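Local atomic coordinates of cytolethal distending toxin subunit B (Escherichia coli, PDB entry 2F1N), a protein that nicks DNA as the endonuclease subunit of a tripartite toxin, very probably damaging the DNA of intoxicated cells and so arresting their cycle at G2/M. Residues L159-Y164 with V199-A204; L178-L183 with Y223-N228; L80-S85 with V93-S98; A47-A52 with V112-A117; P210-Q215 with A239-G244. One frame throughout, in Å; residues are numbered along the deposited sequence.

Contact 1: L159-Y164 with V199-A204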
# COMPACT_ATOMS: atom_id res chain seq x y z
N LEU A 159 1.58 -13.29 -3.14
CA LEU A 159 1.98 -11.87 -3.23
C LEU A 159 3.13 -11.53 -2.28
O LEU A 159 4.08 -10.83 -2.67
CB LEU A 159 0.80 -10.94 -2.93
CG LEU A 159 -0.25 -10.98 -4.05
CD1 LEU A 159 -1.61 -10.32 -3.55
CD2 LEU A 159 0.26 -10.31 -5.32
N VAL A 160 3.03 -11.99 -1.04
CA VAL A 160 4.07 -11.70 -0.05
C VAL A 160 5.35 -12.38 -0.52
O VAL A 160 6.44 -11.77 -0.44
CB VAL A 160 3.72 -12.20 1.35
CG1 VAL A 160 4.89 -11.96 2.34
CG2 VAL A 160 2.47 -11.47 1.89
N GLU A 161 5.23 -13.62 -0.97
CA GLU A 161 6.39 -14.37 -1.44
C GLU A 161 7.07 -13.71 -2.67
O GLU A 161 8.33 -13.70 -2.78
CB GLU A 161 6.04 -15.84 -1.68
CG GLU A 161 5.65 -16.53 -0.37
CD GLU A 161 4.85 -17.80 -0.52
OE1 GLU A 161 4.44 -18.16 -1.64
OE2 GLU A 161 4.58 -18.44 0.55
N GLU A 162 6.26 -13.15 -3.55
CA GLU A 162 6.80 -12.41 -4.69
C GLU A 162 7.68 -11.23 -4.27
O GLU A 162 8.73 -11.02 -4.85
CB GLU A 162 5.73 -11.95 -5.68
CG GLU A 162 6.36 -11.33 -6.95
CD GLU A 162 5.39 -11.18 -8.12
OE1 GLU A 162 4.43 -10.43 -8.01
OE2 GLU A 162 5.61 -11.80 -9.18
N VAL A 163 7.26 -10.48 -3.24
CA VAL A 163 8.04 -9.33 -2.78
C VAL A 163 9.32 -9.84 -2.13
O VAL A 163 10.39 -9.33 -2.40
CB VAL A 163 7.25 -8.49 -1.74
CG1 VAL A 163 8.17 -7.41 -1.13
CG2 VAL A 163 6.00 -7.85 -2.43
N TYR A 164 9.21 -10.84 -1.27
CA TYR A 164 10.42 -11.37 -0.63
C TYR A 164 11.43 -11.85 -1.70
O TYR A 164 12.64 -11.56 -1.64
CB TYR A 164 10.00 -12.61 0.20
CG TYR A 164 11.17 -13.46 0.65
CD1 TYR A 164 11.89 -13.12 1.79
CD2 TYR A 164 11.53 -14.61 -0.05
CE1 TYR A 164 12.95 -13.95 2.23
CE2 TYR A 164 12.59 -15.40 0.34
CZ TYR A 164 13.29 -15.06 1.48
OH TYR A 164 14.33 -15.90 1.90
N VAL A 199 8.49 -21.30 5.24
CA VAL A 199 9.32 -21.09 6.42
C VAL A 199 10.29 -19.90 6.27
O VAL A 199 10.37 -19.07 7.15
CB VAL A 199 10.15 -22.34 6.75
CG1 VAL A 199 11.09 -22.03 7.93
CG2 VAL A 199 9.23 -23.52 6.99
N PRO A 200 11.06 -19.81 5.19
CA PRO A 200 11.99 -18.67 5.08
C PRO A 200 11.26 -17.32 5.04
O PRO A 200 11.76 -16.38 5.62
CB PRO A 200 12.69 -18.94 3.77
CG PRO A 200 12.61 -20.42 3.68
CD PRO A 200 11.16 -20.70 4.02
N VAL A 201 10.08 -17.25 4.43
CA VAL A 201 9.38 -15.95 4.37
C VAL A 201 8.82 -15.60 5.75
O VAL A 201 8.89 -14.45 6.18
CB VAL A 201 8.28 -15.93 3.27
CG1 VAL A 201 7.43 -14.69 3.42
CG2 VAL A 201 8.94 -16.02 1.89
N ARG A 202 8.26 -16.59 6.45
CA ARG A 202 7.86 -16.40 7.85
C ARG A 202 8.96 -15.83 8.77
O ARG A 202 8.71 -14.95 9.60
CB ARG A 202 7.34 -17.71 8.43
CG ARG A 202 6.06 -18.15 7.78
CD ARG A 202 5.48 -19.41 8.39
NE ARG A 202 5.60 -19.34 9.83
CZ ARG A 202 5.50 -20.39 10.62
NH1 ARG A 202 5.25 -21.59 10.08
NH2 ARG A 202 5.63 -20.25 11.94
N ARG A 203 10.18 -16.34 8.61
CA ARG A 203 11.30 -15.96 9.45
C ARG A 203 11.86 -14.63 9.02
O ARG A 203 12.64 -14.01 9.76
CB ARG A 203 12.41 -17.02 9.36
CG ARG A 203 12.12 -18.39 10.03
CD ARG A 203 11.27 -18.32 11.31
NE ARG A 203 10.80 -19.64 11.75
CZ ARG A 203 9.55 -19.93 12.09
NH1 ARG A 203 8.60 -19.00 12.05
NH2 ARG A 203 9.24 -21.17 12.47
N ALA A 204 11.46 -14.19 7.83
CA ALA A 204 11.97 -12.96 7.24
C ALA A 204 10.93 -11.82 7.23
O ALA A 204 11.19 -10.77 6.63
CB ALA A 204 12.48 -13.24 5.79
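The ring of Y164 lies against V201, whose CG2 methyl sits over one face of it, displaced from the centre toward the rim on the CG and CD2 side. The methyl is 3.8 Å from the ring centroid and 24° off the ring normal, a CH-pi contact; its closest ring atom is Y164 CD2, 3.5 Å from V201 CG2. The two side chains run antiparallel past one another. CG of Y164 stands anti to the backbone N (chi1 166°), and the ring beyond it reaches the short helix 199-203. A204, just beyond that helix, brings its CB obliquely to the ring, 3.7 Å from Y164 CE1. At the far end of the phenol, Y164 OH comes to 3.9 Å from P200 CB.

The other branch of V201 serves the neighbouring turn: its CG1 meets V160 CG1 at 3.9 Å, while E161 crosses V201 at about a right angle, its CG 4.0 Å from V201 CG2. Thus one valine touches three residues of the longer helix. The short segments cross at 77° with their axes 10.5 Å apart. The carboxylate of E161 turns to the start of the short helix, where OE2 accepts a hydrogen bond from T198 N. P200 and V201 are among the last residues of the nuclear localization signal, which ends at R203, so that end of the motif lies against the folded domain. The direct contact rests on dispersion and CH-pi packing, which sets no strict direction; the E161-T198 bond beside it adds a directed tie.

Contact 2: L178-L183 with Y223-N228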
# COMPACT_ATOMS: atom_id res chain seq x y z
N LEU A 178 17.01 -4.19 1.46
CA LEU A 178 16.04 -3.12 1.72
C LEU A 178 14.99 -3.60 2.72
O LEU A 178 14.61 -4.80 2.77
CB LEU A 178 15.37 -2.71 0.39
CG LEU A 178 16.25 -2.02 -0.68
CD1 LEU A 178 15.46 -1.88 -2.04
CD2 LEU A 178 16.79 -0.62 -0.22
N ASN A 179 14.53 -2.70 3.57
CA ASN A 179 13.40 -3.03 4.42
C ASN A 179 12.14 -2.77 3.64
O ASN A 179 11.95 -1.67 3.17
CB ASN A 179 13.41 -2.16 5.68
CG ASN A 179 14.62 -2.47 6.56
OD1 ASN A 179 14.82 -3.61 6.93
ND2 ASN A 179 15.43 -1.46 6.87
N TRP A 180 11.29 -3.78 3.51
CA TRP A 180 10.05 -3.62 2.72
C TRP A 180 8.79 -3.76 3.56
O TRP A 180 8.78 -4.43 4.62
CB TRP A 180 10.03 -4.58 1.54
CG TRP A 180 10.41 -6.02 1.79
CD1 TRP A 180 11.64 -6.58 1.55
CD2 TRP A 180 9.58 -7.10 2.26
NE1 TRP A 180 11.62 -7.92 1.84
CE2 TRP A 180 10.37 -8.28 2.25
CE3 TRP A 180 8.21 -7.20 2.64
CZ2 TRP A 180 9.88 -9.54 2.65
CZ3 TRP A 180 7.71 -8.48 3.03
CH2 TRP A 180 8.54 -9.63 3.01
N MET A 181 7.71 -3.11 3.09
CA MET A 181 6.44 -3.22 3.78
C MET A 181 5.37 -3.36 2.72
O MET A 181 5.34 -2.56 1.80
CB MET A 181 6.15 -1.99 4.63
CG MET A 181 4.91 -2.24 5.47
SD MET A 181 4.39 -0.88 6.52
CE MET A 181 5.86 -0.63 7.52
N ILE A 182 4.53 -4.38 2.85
CA ILE A 182 3.39 -4.55 1.94
C ILE A 182 2.12 -4.14 2.70
O ILE A 182 1.78 -4.71 3.75
CB ILE A 182 3.27 -6.03 1.51
CG1 ILE A 182 4.62 -6.59 0.98
CG2 ILE A 182 2.15 -6.12 0.43
CD1 ILE A 182 4.65 -8.12 0.79
N LEU A 183 1.39 -3.16 2.17
CA LEU A 183 0.20 -2.62 2.84
C LEU A 183 -0.96 -2.93 1.94
O LEU A 183 -0.91 -2.62 0.75
CB LEU A 183 0.34 -1.10 2.91
CG LEU A 183 1.42 -0.59 3.88
CD1 LEU A 183 2.05 0.77 3.41
CD2 LEU A 183 0.72 -0.41 5.24
N TYR A 223 -4.12 -4.78 6.36
CA TYR A 223 -3.04 -4.69 7.33
C TYR A 223 -1.71 -4.63 6.60
O TYR A 223 -1.69 -4.34 5.39
CB TYR A 223 -3.16 -5.87 8.35
CG TYR A 223 -3.34 -7.24 7.75
CD1 TYR A 223 -2.23 -8.03 7.42
CD2 TYR A 223 -4.63 -7.80 7.55
CE1 TYR A 223 -2.40 -9.33 6.86
CE2 TYR A 223 -4.82 -9.08 6.96
CZ TYR A 223 -3.72 -9.83 6.64
OH TYR A 223 -3.89 -11.05 6.09
N ALA A 224 -0.60 -4.89 7.31
CA ALA A 224 0.74 -4.73 6.73
C ALA A 224 1.62 -5.95 6.97
O ALA A 224 1.45 -6.64 7.99
CB ALA A 224 1.46 -3.47 7.26
N VAL A 225 2.56 -6.21 6.05
CA VAL A 225 3.60 -7.24 6.27
C VAL A 225 4.92 -6.53 6.10
O VAL A 225 5.19 -6.00 5.03
CB VAL A 225 3.48 -8.42 5.25
CG1 VAL A 225 4.57 -9.49 5.56
CG2 VAL A 225 2.05 -9.03 5.23
N ALA A 226 5.76 -6.50 7.15
CA ALA A 226 7.08 -5.87 7.08
C ALA A 226 8.12 -6.98 6.97
O ALA A 226 7.96 -8.05 7.57
CB ALA A 226 7.36 -5.03 8.38
N GLY A 227 9.15 -6.75 6.16
CA GLY A 227 10.14 -7.79 6.00
C GLY A 227 11.48 -7.31 5.49
O GLY A 227 11.66 -6.13 5.19
N ASN A 228 12.43 -8.24 5.42
CA ASN A 228 13.74 -7.97 4.87
C ASN A 228 14.29 -9.29 4.35
O ASN A 228 14.32 -10.30 5.09
CB ASN A 228 14.70 -7.39 5.93
CG ASN A 228 15.98 -6.94 5.33
OD1 ASN A 228 16.75 -7.72 4.72
ND2 ASN A 228 16.24 -5.63 5.45
O HOH W 1 11.75 -4.85 7.84
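Strands 179-183 and 223-228 run antiparallel, their axes 4.6 Å apart and 163° between their directions, with W180-G227 and I182-V225 as hydrogen-bonded pairs. W180 N reaches G227 O at 2.9 Å, and the carbonyl of W180 receives G227 N in return.

CG of W180 lies between the backbone N and the carbonyl carbon (chi1 46°), and the indole beyond it lies over the partner strand: G227 CA comes 3.6 Å from the centroid of the six-membered ring of W180, almost on its normal. Lacking a side chain, G227 lets the ring lie flat on the backbone, with N228 N over the same face nearer the rim. W180 NE1 bonds to S229 OG. On the opposite side of the sheet, N228 ND2 donates to N179 OD1 at 2.9 Å, and also to A177 O. N179 OD1 lies in the amide plane of N228, but the donor stands 54° above the carbonyl plane of N179; the two amides are steeply turned to each other. N179 ND2 is held by D12. Further along, A224 CB touches L183 CD2 at 3.7 Å and M181 SD at 4.0 Å.

Strand 141-147 flanks strand 179-183 on its other edge, making this pair part of one of the two sheets of the DNase I-like alpha/beta sandwich.

Contact 3: L80-S85 with V93-S98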
# COMPACT_ATOMS: atom_id res chain seq x y z
N LEU A 80 2.20 11.04 -10.67
CA LEU A 80 1.52 12.32 -10.72
C LEU A 80 1.93 13.23 -9.57
O LEU A 80 2.21 12.73 -8.47
CB LEU A 80 -0.03 12.13 -10.72
CG LEU A 80 -0.58 10.82 -11.34
CD1 LEU A 80 -2.02 10.54 -10.83
CD2 LEU A 80 -0.57 10.92 -12.86
N ILE A 81 2.00 14.54 -9.80
CA ILE A 81 2.18 15.46 -8.71
C ILE A 81 0.84 16.08 -8.39
O ILE A 81 0.09 16.51 -9.28
CB ILE A 81 3.30 16.52 -9.01
CG1 ILE A 81 4.65 15.83 -8.88
CG2 ILE A 81 3.31 17.66 -7.95
CD1 ILE A 81 5.89 16.65 -9.35
N TRP A 82 0.55 16.15 -7.09
CA TRP A 82 -0.74 16.66 -6.62
C TRP A 82 -0.45 17.82 -5.70
O TRP A 82 0.06 17.67 -4.57
CB TRP A 82 -1.53 15.53 -5.92
CG TRP A 82 -2.95 15.86 -5.49
CD1 TRP A 82 -3.77 16.88 -5.95
CD2 TRP A 82 -3.70 15.14 -4.51
NE1 TRP A 82 -4.99 16.81 -5.31
CE2 TRP A 82 -4.98 15.74 -4.43
CE3 TRP A 82 -3.42 14.02 -3.71
CZ2 TRP A 82 -5.98 15.28 -3.55
CZ3 TRP A 82 -4.45 13.52 -2.84
CH2 TRP A 82 -5.70 14.16 -2.79
N ASN A 83 -0.78 19.03 -6.20
CA ASN A 83 -0.50 20.25 -5.43
C ASN A 83 -1.63 20.44 -4.45
O ASN A 83 -2.78 20.49 -4.86
CB ASN A 83 -0.38 21.47 -6.37
CG ASN A 83 0.18 22.72 -5.66
OD1 ASN A 83 0.02 22.89 -4.46
ND2 ASN A 83 0.81 23.60 -6.43
N LEU A 84 -1.33 20.53 -3.16
CA LEU A 84 -2.38 20.50 -2.13
C LEU A 84 -2.66 21.88 -1.55
O LEU A 84 -3.71 22.10 -0.95
CB LEU A 84 -1.99 19.55 -0.98
CG LEU A 84 -1.87 18.06 -1.32
CD1 LEU A 84 -1.41 17.26 -0.12
CD2 LEU A 84 -3.23 17.51 -1.82
N SER A 85 -1.70 22.79 -1.70
CA SER A 85 -1.76 24.15 -1.11
C SER A 85 -0.43 24.82 -1.34
O SER A 85 0.54 24.15 -1.65
CB SER A 85 -2.03 24.10 0.41
OG SER A 85 -2.12 25.41 0.99
N VAL A 93 2.11 16.38 -2.97
CA VAL A 93 2.41 14.97 -2.75
C VAL A 93 2.55 14.30 -4.11
O VAL A 93 2.07 14.83 -5.13
CB VAL A 93 1.34 14.24 -1.88
CG1 VAL A 93 1.34 14.75 -0.39
CG2 VAL A 93 -0.06 14.29 -2.55
N TYR A 94 3.17 13.12 -4.12
CA TYR A 94 3.35 12.33 -5.33
C TYR A 94 2.39 11.15 -5.31
O TYR A 94 2.21 10.49 -4.29
CB TYR A 94 4.82 11.79 -5.40
CG TYR A 94 5.79 12.88 -5.79
CD1 TYR A 94 6.29 13.73 -4.82
CD2 TYR A 94 6.17 13.03 -7.11
CE1 TYR A 94 7.19 14.78 -5.19
CE2 TYR A 94 7.05 14.00 -7.49
CZ TYR A 94 7.58 14.87 -6.51
OH TYR A 94 8.47 15.85 -6.87
N ILE A 95 1.71 10.89 -6.45
CA ILE A 95 0.83 9.72 -6.54
C ILE A 95 1.38 8.75 -7.55
O ILE A 95 1.75 9.16 -8.67
CB ILE A 95 -0.62 10.16 -7.00
CG1 ILE A 95 -1.23 11.18 -6.01
CG2 ILE A 95 -1.52 8.90 -7.08
CD1 ILE A 95 -2.64 11.68 -6.51
N TYR A 96 1.44 7.47 -7.22
CA TYR A 96 1.87 6.46 -8.21
C TYR A 96 0.62 5.66 -8.45
O TYR A 96 0.05 5.03 -7.52
CB TYR A 96 3.03 5.60 -7.63
CG TYR A 96 4.17 6.53 -7.40
CD1 TYR A 96 5.05 6.84 -8.45
CD2 TYR A 96 4.29 7.25 -6.19
CE1 TYR A 96 6.09 7.79 -8.29
CE2 TYR A 96 5.28 8.22 -6.03
CZ TYR A 96 6.18 8.47 -7.08
OH TYR A 96 7.15 9.46 -6.93
N PHE A 97 0.14 5.72 -9.68
CA PHE A 97 -1.21 5.21 -9.97
C PHE A 97 -1.17 4.14 -11.03
O PHE A 97 -0.57 4.36 -12.08
CB PHE A 97 -2.13 6.38 -10.39
CG PHE A 97 -3.59 6.07 -10.21
CD1 PHE A 97 -4.26 5.34 -11.14
CD2 PHE A 97 -4.28 6.52 -9.06
CE1 PHE A 97 -5.61 5.02 -10.97
CE2 PHE A 97 -5.66 6.20 -8.88
CZ PHE A 97 -6.29 5.43 -9.84
N SER A 98 -1.86 3.02 -10.79
CA SER A 98 -1.95 1.97 -11.82
C SER A 98 -3.40 1.73 -12.17
O SER A 98 -4.13 1.22 -11.33
CB SER A 98 -1.37 0.64 -11.35
OG SER A 98 -0.01 0.81 -11.08
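W82 and V93 run alongside each other on a beta hairpin formed by strands 78-83 and 92-98 of the DNase I-like fold. The corner of the indole at W82 CE3 fits between two aliphatic bumps, V93 CG2 at 3.6 Å and I95 CD1 at 3.7 Å. CG anti to the backbone N (chi1 -175°) starts the indole along this row. L84, beyond the end of its strand, curls back: its CD2 lies over the centre of the W82 ring, while its CD1 crosses to V93 CG1 at 3.7 Å. V93 thus fills the notch between W82 and L84. At the other end L80 lays its CD1 obliquely over I95, 4.1 Å from I95 CB, and the same methyl reaches F97 CB. I42 of helix 31-42 packs on W82, L84 and V93, and W34 of that helix on I95.

I81 and Y94 stand together on the reverse face of the hairpin. I81 lies obliquely against the Y94 ring, I81 CG1 3.3 Å from Y94 CE2, with I81 CD1 continuing toward Y94 OH.

Four backbone bonds tie the strands at L80-I95 and W82-V93; in one of them W82 N meets V93 O at 2.8 Å, nearly in line with the carbonyl.

Contact 4: A47-A52 with V112-A117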
# COMPACT_ATOMS: atom_id res chain seq x y z
N ALA A 47 -0.59 13.68 9.62
CA ALA A 47 -0.53 13.19 8.23
C ALA A 47 0.27 11.93 8.13
O ALA A 47 1.34 11.82 8.75
CB ALA A 47 0.09 14.22 7.32
N VAL A 48 -0.21 10.97 7.34
CA VAL A 48 0.69 9.85 7.03
C VAL A 48 1.65 10.22 5.89
O VAL A 48 1.29 11.03 5.05
CB VAL A 48 -0.07 8.55 6.75
CG1 VAL A 48 -1.16 8.32 7.85
CG2 VAL A 48 -0.69 8.56 5.38
N ASP A 49 2.84 9.62 5.91
CA ASP A 49 3.88 9.83 4.88
C ASP A 49 3.59 9.02 3.61
O ASP A 49 3.83 9.50 2.50
CB ASP A 49 5.22 9.39 5.46
CG ASP A 49 5.56 10.15 6.72
OD1 ASP A 49 5.50 11.42 6.66
OD2 ASP A 49 5.85 9.59 7.82
N ILE A 50 3.08 7.80 3.79
CA ILE A 50 2.80 6.93 2.65
C ILE A 50 1.42 6.34 2.87
O ILE A 50 1.12 5.84 3.95
CB ILE A 50 3.86 5.83 2.52
CG1 ILE A 50 5.18 6.49 2.07
CG2 ILE A 50 3.46 4.82 1.41
CD1 ILE A 50 6.38 5.74 2.36
N LEU A 51 0.55 6.47 1.87
CA LEU A 51 -0.73 5.80 1.88
C LEU A 51 -0.82 4.81 0.68
O LEU A 51 -0.68 5.20 -0.49
CB LEU A 51 -1.89 6.83 1.78
CG LEU A 51 -3.31 6.26 1.66
CD1 LEU A 51 -3.71 5.47 2.95
CD2 LEU A 51 -4.30 7.37 1.31
N ALA A 52 -1.15 3.55 1.00
CA ALA A 52 -1.43 2.56 -0.01
C ALA A 52 -2.93 2.55 -0.22
O ALA A 52 -3.71 2.53 0.75
CB ALA A 52 -0.94 1.15 0.43
N VAL A 112 0.42 6.98 -2.41
CA VAL A 112 0.57 8.42 -2.29
C VAL A 112 1.71 8.66 -1.30
O VAL A 112 1.75 8.02 -0.23
CB VAL A 112 -0.70 9.05 -1.73
CG1 VAL A 112 -0.65 10.60 -1.86
CG2 VAL A 112 -1.94 8.47 -2.48
N SER A 113 2.62 9.54 -1.67
CA SER A 113 3.78 9.78 -0.79
C SER A 113 4.17 11.24 -0.70
O SER A 113 4.14 11.94 -1.68
CB SER A 113 5.01 9.01 -1.26
OG SER A 113 5.00 8.87 -2.64
N ASN A 114 4.59 11.66 0.49
CA ASN A 114 5.03 13.07 0.62
C ASN A 114 6.48 13.31 0.19
O ASN A 114 6.98 14.45 0.28
CB ASN A 114 4.79 13.60 2.03
CG ASN A 114 5.47 12.80 3.11
OD1 ASN A 114 6.37 12.00 2.86
ND2 ASN A 114 5.08 13.08 4.35
N ARG A 115 7.12 12.25 -0.31
CA ARG A 115 8.44 12.34 -0.93
C ARG A 115 8.38 11.69 -2.32
O ARG A 115 7.75 10.65 -2.48
CB ARG A 115 9.48 11.62 -0.05
CG ARG A 115 9.68 12.27 1.32
CD ARG A 115 10.88 11.74 2.17
NE ARG A 115 12.21 12.07 1.62
CZ ARG A 115 13.19 12.79 2.24
NH1 ARG A 115 13.02 13.32 3.45
NH2 ARG A 115 14.36 12.99 1.62
N ARG A 116 9.04 12.27 -3.31
CA ARG A 116 9.19 11.57 -4.57
C ARG A 116 9.81 10.20 -4.40
O ARG A 116 10.83 10.04 -3.67
CB ARG A 116 10.01 12.41 -5.55
CG ARG A 116 10.38 11.75 -6.91
CD ARG A 116 11.39 12.66 -7.73
NE ARG A 116 11.65 12.16 -9.10
CZ ARG A 116 12.52 11.20 -9.45
NH1 ARG A 116 13.26 10.58 -8.54
NH2 ARG A 116 12.61 10.84 -10.73
N ALA A 117 9.29 9.21 -5.11
CA ALA A 117 9.87 7.88 -5.05
C ALA A 117 11.28 7.91 -5.65
O ALA A 117 11.48 8.48 -6.73
CB ALA A 117 9.01 6.90 -5.89
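V112 N donates to L51 O at 2.8 Å, and L51 N returns a bond to V112 O, so that L51 and V112 form an antiparallel hydrogen-bonded pair. The next pair, I50 with S113, is non-hydrogen-bonded; I50 CG1 approaches S113 CB there at 4.2 Å.

Where the ladder stops, D49, just before its strand, accepts two bonds from N114, just after its own. N114 N donates to D49 O at 3.0 Å, and D49 OD1 receives N114 ND2 on its anti lone pair, at 2.9 Å. CG of N114 lies between its own backbone N and carbonyl carbon (chi1 58°), which sets CG on the D49 side, from where ND2 reaches OD1. The carboxylate and amide planes are 49° apart, and the bonded oxygen lies 15° out of the amide plane. The other oxygen, D49 OD2, takes the backbone N of R17, so the carboxylate bridges N114 and the chain leading into strand 18-25.

Strand 50-56 is flanked by 109-113 on one edge and by 18-25 on the other. Helix 31-42 covers the face of L51 and V112, through V38 on L51 and W34 and I42 on V112, while I138 and I136 of strand 133-138 meet I50 and S113 on the reverse face.

Contact 5: P210-Q215 with A239-G244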
# COMPACT_ATOMS: atom_id res chain seq x y z
N PRO A 210 -4.26 -4.74 13.01
CA PRO A 210 -4.97 -4.11 14.13
C PRO A 210 -5.81 -5.15 14.89
O PRO A 210 -6.19 -6.19 14.37
CB PRO A 210 -5.85 -3.06 13.45
CG PRO A 210 -6.20 -3.66 12.10
CD PRO A 210 -4.94 -4.50 11.72
N ALA A 211 -6.10 -4.86 16.15
CA ALA A 211 -6.89 -5.80 16.91
C ALA A 211 -8.37 -5.88 16.43
O ALA A 211 -9.07 -6.94 16.57
CB ALA A 211 -6.75 -5.51 18.38
N ALA A 212 -8.82 -4.82 15.77
CA ALA A 212 -10.21 -4.67 15.38
C ALA A 212 -10.44 -5.10 13.95
O ALA A 212 -9.47 -5.28 13.21
CB ALA A 212 -10.63 -3.21 15.58
N ALA A 213 -11.72 -5.24 13.58
CA ALA A 213 -12.11 -5.50 12.23
C ALA A 213 -11.79 -4.29 11.36
O ALA A 213 -11.78 -3.13 11.86
CB ALA A 213 -13.57 -5.78 12.17
N THR A 214 -11.53 -4.56 10.08
CA THR A 214 -11.15 -3.48 9.15
C THR A 214 -12.21 -3.30 8.09
O THR A 214 -12.07 -2.45 7.19
CB THR A 214 -9.78 -3.72 8.45
OG1 THR A 214 -9.88 -4.86 7.59
CG2 THR A 214 -8.70 -4.04 9.42
N GLN A 215 -13.27 -4.08 8.20
CA GLN A 215 -14.41 -3.90 7.34
C GLN A 215 -15.70 -4.17 8.10
O GLN A 215 -15.68 -4.52 9.27
CB GLN A 215 -14.31 -4.64 5.99
CG GLN A 215 -13.95 -6.11 6.02
CD GLN A 215 -14.67 -6.87 4.87
OE1 GLN A 215 -14.63 -6.46 3.68
NE2 GLN A 215 -15.32 -7.94 5.20
N ALA A 239 -0.35 -1.59 14.32
CA ALA A 239 -1.43 -1.13 13.41
C ALA A 239 -2.68 -0.74 14.20
O ALA A 239 -3.00 -1.36 15.22
CB ALA A 239 -1.80 -2.28 12.47
N GLY A 240 -3.41 0.26 13.72
CA GLY A 240 -4.68 0.60 14.35
C GLY A 240 -5.67 1.12 13.34
O GLY A 240 -5.28 1.41 12.20
N ILE A 241 -6.93 1.26 13.75
CA ILE A 241 -7.94 1.76 12.82
C ILE A 241 -7.87 3.29 12.84
O ILE A 241 -8.02 3.89 13.92
CB ILE A 241 -9.34 1.27 13.21
CG1 ILE A 241 -9.42 -0.26 13.35
CG2 ILE A 241 -10.37 1.78 12.14
CD1 ILE A 241 -8.85 -1.04 12.12
N VAL A 242 -7.57 3.93 11.70
CA VAL A 242 -7.55 5.38 11.67
C VAL A 242 -9.04 5.79 11.76
O VAL A 242 -9.87 5.25 11.04
CB VAL A 242 -6.97 5.98 10.37
CG1 VAL A 242 -6.90 7.51 10.51
CG2 VAL A 242 -5.58 5.41 10.05
N TYR A 243 -9.37 6.75 12.61
CA TYR A 243 -10.77 7.09 12.88
C TYR A 243 -11.57 6.00 13.61
O TYR A 243 -12.81 5.99 13.55
CB TYR A 243 -11.53 7.52 11.58
CG TYR A 243 -10.72 8.44 10.67
CD1 TYR A 243 -10.08 9.56 11.18
CD2 TYR A 243 -10.57 8.15 9.31
CE1 TYR A 243 -9.31 10.42 10.34
CE2 TYR A 243 -9.82 8.98 8.48
CZ TYR A 243 -9.19 10.10 8.99
OH TYR A 243 -8.44 10.91 8.16
N GLY A 244 -10.90 5.07 14.29
CA GLY A 244 -11.60 4.01 14.99
C GLY A 244 -12.50 4.55 16.08
O GLY A 244 -13.52 3.93 16.43
O HOH W 2 -4.88 -2.28 17.14
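An outermost strand of the larger sheet, 237-241, is covered here by the loop that joins strands 205-208 and 222-228 of the other sheet. I241 carries most of the contact. Its CD1 methyl reaches P210 CG at 3.7 Å and A213 O at 3.6 Å, with T214 CG2 at 4.0 Å, so the loop wraps around the tip of one isoleucine. P210 and T214 each cross I241 at about a right angle. One carbon nearer the backbone, I241 CG1 touches A212 CB at 3.9 Å; its place anti to the carbonyl carbon (chi1 -54°) sets CG1 on the loop side, and CD1 continues to P210 and A213.

At the start of the loop, A239 CB presses on the proline ring, 3.5 Å from P210 N, and P210 CB rests near G240 CA. Water supplies the polar link: one molecule accepts from A211 N at 3.0 Å and donates to A239 O at 2.8 Å. The hydroxyl of T214 is bound to D222 and to the backbone N of L221. Beyond I241 the chain makes a type II turn, closed by G244 N to I241 O.

Strand 257-261, next to 237-241 in the sheet, places V257 against P210, T214, A239 and I241, and helix 31-42 meets V242 and Y243 just past the strand.

The five contacts spread over the two sheets of the DNase I-like fold. Contacts 3 and 4 adjoin in the eight-stranded sheet, centres about 9 Å apart, through neighbouring strands 92-98 and 109-113; contact 3 is nested in the chain loop closed by contact 4. Contact 2 lies in the six-stranded sheet and meets contact 4 where L183 packs on A52, sheet against sheet. Contact 1 covers contact 2 from outside, V163 lying on W180 and I182, and sits about 30 Å from contact 3, centre to centre. Contact 2 interleaves along the chain with contacts 1 and 5, while 1 closes before 5 opens. Contact 5, touching contact 2 at Y223 and P210, ties the second sheet to the first.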